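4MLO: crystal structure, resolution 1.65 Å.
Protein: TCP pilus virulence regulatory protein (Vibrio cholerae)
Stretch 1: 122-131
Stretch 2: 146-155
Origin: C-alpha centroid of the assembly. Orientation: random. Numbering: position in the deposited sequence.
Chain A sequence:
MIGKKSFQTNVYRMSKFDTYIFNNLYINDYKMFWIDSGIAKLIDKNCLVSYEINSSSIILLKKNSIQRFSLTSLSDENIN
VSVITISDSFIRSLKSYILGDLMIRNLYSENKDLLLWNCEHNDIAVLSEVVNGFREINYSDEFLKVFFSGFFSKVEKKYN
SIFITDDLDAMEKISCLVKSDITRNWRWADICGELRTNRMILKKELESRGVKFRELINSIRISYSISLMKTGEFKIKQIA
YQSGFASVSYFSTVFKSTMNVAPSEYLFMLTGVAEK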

# COMPACT_ATOMS: atom_id res chain seq x y z
N ASN A 122 -1.10 7.93 -22.92
CA ASN A 122 -2.44 8.25 -22.44
C ASN A 122 -2.63 7.82 -20.98
O ASN A 122 -3.25 8.55 -20.19
CB ASN A 122 -3.47 7.58 -23.35
N ASP A 123 -2.08 6.66 -20.60
CA ASP A 123 -2.30 6.13 -19.25
C ASP A 123 -1.62 6.99 -18.19
O ASP A 123 -2.20 7.26 -17.13
CB ASP A 123 -1.81 4.69 -19.15
CG ASP A 123 -2.77 3.67 -19.77
OD1 ASP A 123 -2.35 2.51 -19.96
OD2 ASP A 123 -3.92 4.03 -20.09
N ILE A 124 -0.37 7.40 -18.42
CA ILE A 124 0.32 8.19 -17.40
C ILE A 124 -0.33 9.56 -17.28
O ILE A 124 -0.33 10.18 -16.21
CB ILE A 124 1.83 8.26 -17.70
CG1 ILE A 124 2.62 8.70 -16.47
CG2 ILE A 124 2.14 9.18 -18.87
CD1 ILE A 124 2.59 7.72 -15.32
N ALA A 125 -0.95 10.04 -18.36
CA ALA A 125 -1.65 11.31 -18.30
C ALA A 125 -2.85 11.24 -17.36
O ALA A 125 -3.08 12.16 -16.57
CB ALA A 125 -2.09 11.74 -19.70
N VAL A 126 -3.62 10.15 -17.43
CA VAL A 126 -4.80 10.04 -16.57
C VAL A 126 -4.39 9.94 -15.11
O VAL A 126 -4.96 10.61 -14.24
CB VAL A 126 -5.67 8.84 -17.00
CG1 VAL A 126 -6.77 8.57 -15.98
CG2 VAL A 126 -6.26 9.09 -18.40
N LEU A 127 -3.40 9.09 -14.81
CA LEU A 127 -2.94 8.92 -13.44
C LEU A 127 -2.40 10.23 -12.88
O LEU A 127 -2.76 10.62 -11.77
CB LEU A 127 -1.88 7.83 -13.40
CG LEU A 127 -2.39 6.41 -13.67
CD1 LEU A 127 -1.22 5.48 -13.88
CD2 LEU A 127 -3.28 5.92 -12.52
N SER A 128 -1.58 10.96 -13.65
CA SER A 128 -1.14 12.28 -13.21
C SER A 128 -2.33 13.17 -12.87
O SER A 128 -2.31 13.90 -11.87
CB SER A 128 -0.29 12.93 -14.29
OG SER A 128 0.78 12.08 -14.68
N GLU A 129 -3.39 13.11 -13.67
CA GLU A 129 -4.53 13.98 -13.45
C GLU A 129 -5.27 13.62 -12.17
O GLU A 129 -5.77 14.51 -11.47
CB GLU A 129 -5.46 13.93 -14.67
CG GLU A 129 -6.70 14.81 -14.55
CD GLU A 129 -6.39 16.26 -14.21
OE1 GLU A 129 -5.30 16.75 -14.59
OE2 GLU A 129 -7.24 16.90 -13.57
N VAL A 130 -5.36 12.33 -11.84
CA VAL A 130 -5.93 11.93 -10.55
C VAL A 130 -5.18 12.61 -9.41
O VAL A 130 -5.79 13.08 -8.44
CB VAL A 130 -5.88 10.40 -10.42
CG1 VAL A 130 -6.19 9.96 -8.97
CG2 VAL A 130 -6.84 9.78 -11.39
N VAL A 131 -3.85 12.63 -9.49
CA VAL A 131 -3.03 13.25 -8.46
C VAL A 131 -3.11 14.78 -8.52
O VAL A 131 -2.96 15.43 -7.49
CB VAL A 131 -1.58 12.74 -8.60
CG1 VAL A 131 -0.61 13.52 -7.68
CG2 VAL A 131 -1.52 11.28 -8.26
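Stretch 2, residues 146-155: VFFSGFFSKV

Stretch 2 is helical throughout, as is stretch 1. The evidence is the unbroken ladder of i to i+4 backbone hydrogen bonds, from Gly-150 N to Val-146 O (3.0 Å) through Phe-151 N to Phe-147 O (2.8 Å) and on to Val-155 N to Phe-151 O (3.1 Å), with phi/psi values that stay in the helical well, from -60/-51 at Phe-147 to -63/-45 at Val-155. The N-to-C directions of the two helices differ by 125°, with a signed crossing angle of -125°, so stretch 2 runs obliquely against the direction of stretch 1. The register follows from this sense: the CA atoms of Asp-123 and Phe-151 lie 8.6 Å apart and those of Leu-127 and Phe-148 9.7 Å, so moving forward along one helix means moving back along the other.

The axes come no closer than 11.9 Å. Such a gap is too wide for backbones to touch, and it is bridged by long side chains, chiefly three phenylalanines. The surface buried between the two stretches, both sides summed, is 362 Å². Phe-147 supplies the largest share on its helix, 81 Å². The CA-to-CB bond of Phe-147 points toward stretch 1, chi1 is 179° (t), and Val-126 sits over one face of the ring. There Val-126 CB is 3.8 Å from Phe-147 CE1, and Val-126 CG1 is 3.8 Å from the centroid of the Phe-147 ring, only 7° off the ring normal. The small offset identifies a CH-pi contact over the face. Leu-127 meets the same ring at its edge, near the ring plane, with Leu-127 CD2 4.1 Å from Phe-147 CE2.

Leu-127 is the bump that fills the hollow among the aromatic rings. Its CA-to-CB bond points sideways, but chi1 of -69° (m) and chi2 of 169° (t) carry its end nearer to stretch 2. Besides the contact with Phe-147, Leu-127 CD2 lies 3.9 Å from Phe-148 CZ, while Leu-127 CD1 is 4.3 Å from Phe-151 CE1. One leucine thus touches all three rings. Phe-148 also starts sideways and reaches inward at its tip; beyond Leu-127 it meets Val-130, whose CG2 approaches the ring edge at 4.5 Å from Phe-148 CZ, a looser fit.

At the Asp-123 end the packing changes character. The carboxylate comes close to two rings, with Asp-123 OD2 3.4 Å from Phe-147 CE1 and Asp-123 OD1 4.1 Å from Phe-151 CE1. Its charge is met by Lys-154, which departs from its helix with chi1 at 58° (p) and then runs extended, chi2 to chi4 all t. That reach brings Lys-154 NZ to 2.7 Å from Asp-123 OD1, a salt bridge that includes a hydrogen bond donated by the lysine.

Gly-150, Ser-149 and Ser-153 make no contact with stretch 1. Ser-153 OG instead turns back on its own helix, donating to Ser-149 O at 2.9 Å.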

# COMPACT_ATOMS: atom_id res chain seq x y z
N VAL A 146 -13.94 2.22 -15.66
CA VAL A 146 -13.46 1.53 -16.85
C VAL A 146 -11.95 1.61 -16.94
O VAL A 146 -11.27 0.62 -17.25
CB VAL A 146 -14.14 2.10 -18.11
CG1 VAL A 146 -13.52 1.50 -19.38
CG2 VAL A 146 -15.64 1.80 -18.08
N PHE A 147 -11.39 2.80 -16.68
CA PHE A 147 -9.94 2.97 -16.76
C PHE A 147 -9.21 2.04 -15.78
O PHE A 147 -8.30 1.29 -16.17
CB PHE A 147 -9.56 4.42 -16.48
CG PHE A 147 -8.08 4.66 -16.51
CD1 PHE A 147 -7.45 4.96 -17.70
CD2 PHE A 147 -7.31 4.54 -15.37
CE1 PHE A 147 -6.09 5.17 -17.75
CE2 PHE A 147 -5.95 4.74 -15.42
CZ PHE A 147 -5.35 5.06 -16.62
N PHE A 148 -9.63 2.05 -14.51
CA PHE A 148 -8.91 1.29 -13.49
C PHE A 148 -9.19 -0.21 -13.56
O PHE A 148 -8.28 -1.01 -13.31
CB PHE A 148 -9.25 1.85 -12.11
CG PHE A 148 -8.43 3.04 -11.75
CD1 PHE A 148 -7.15 2.89 -11.24
CD2 PHE A 148 -8.91 4.32 -11.97
CE1 PHE A 148 -6.37 4.00 -10.90
CE2 PHE A 148 -8.13 5.45 -11.65
CZ PHE A 148 -6.87 5.29 -11.11
N SER A 149 -10.41 -0.64 -13.92
CA SER A 149 -10.59 -2.07 -14.14
C SER A 149 -9.75 -2.56 -15.31
O SER A 149 -9.13 -3.63 -15.23
CB SER A 149 -12.08 -2.40 -14.34
OG SER A 149 -12.63 -1.68 -15.42
N GLY A 150 -9.69 -1.80 -16.40
CA GLY A 150 -8.87 -2.22 -17.53
C GLY A 150 -7.38 -2.20 -17.21
O GLY A 150 -6.62 -3.07 -17.64
N PHE A 151 -6.95 -1.20 -16.42
CA PHE A 151 -5.54 -1.10 -16.03
C PHE A 151 -5.14 -2.30 -15.17
O PHE A 151 -4.14 -2.98 -15.44
CB PHE A 151 -5.31 0.21 -15.28
CG PHE A 151 -3.85 0.58 -15.13
CD1 PHE A 151 -3.24 1.40 -16.05
CD2 PHE A 151 -3.10 0.09 -14.09
CE1 PHE A 151 -1.90 1.73 -15.92
CE2 PHE A 151 -1.77 0.41 -13.97
CZ PHE A 151 -1.18 1.22 -14.88
N PHE A 152 -5.91 -2.58 -14.13
CA PHE A 152 -5.62 -3.73 -13.28
C PHE A 152 -5.70 -5.02 -14.07
O PHE A 152 -4.90 -5.93 -13.87
CB PHE A 152 -6.60 -3.78 -12.10
CG PHE A 152 -6.52 -2.59 -11.17
CD1 PHE A 152 -5.34 -1.87 -11.01
CD2 PHE A 152 -7.62 -2.19 -10.43
CE1 PHE A 152 -5.27 -0.79 -10.16
CE2 PHE A 152 -7.55 -1.10 -9.56
CZ PHE A 152 -6.37 -0.41 -9.43
N SER A 153 -6.68 -5.13 -14.98
CA SER A 153 -6.78 -6.33 -15.81
C SER A 153 -5.50 -6.59 -16.61
O SER A 153 -5.05 -7.74 -16.70
CB SER A 153 -7.99 -6.23 -16.74
OG SER A 153 -9.17 -6.39 -15.98
N LYS A 154 -4.95 -5.58 -17.27
CA LYS A 154 -3.77 -5.85 -18.09
C LYS A 154 -2.54 -6.10 -17.23
O LYS A 154 -1.68 -6.91 -17.60
CB LYS A 154 -3.53 -4.74 -19.12
CG LYS A 154 -3.34 -3.34 -18.60
CD LYS A 154 -3.42 -2.36 -19.77
CE LYS A 154 -3.14 -0.93 -19.33
NZ LYS A 154 -3.32 0.05 -20.45
N VAL A 155 -2.44 -5.47 -16.05
CA VAL A 155 -1.37 -5.82 -15.10
C VAL A 155 -1.51 -7.27 -14.64
O VAL A 155 -0.52 -8.00 -14.56
CB VAL A 155 -1.36 -4.86 -13.90
CG1 VAL A 155 -0.31 -5.27 -12.88
CG2 VAL A 155 -1.12 -3.46 -14.38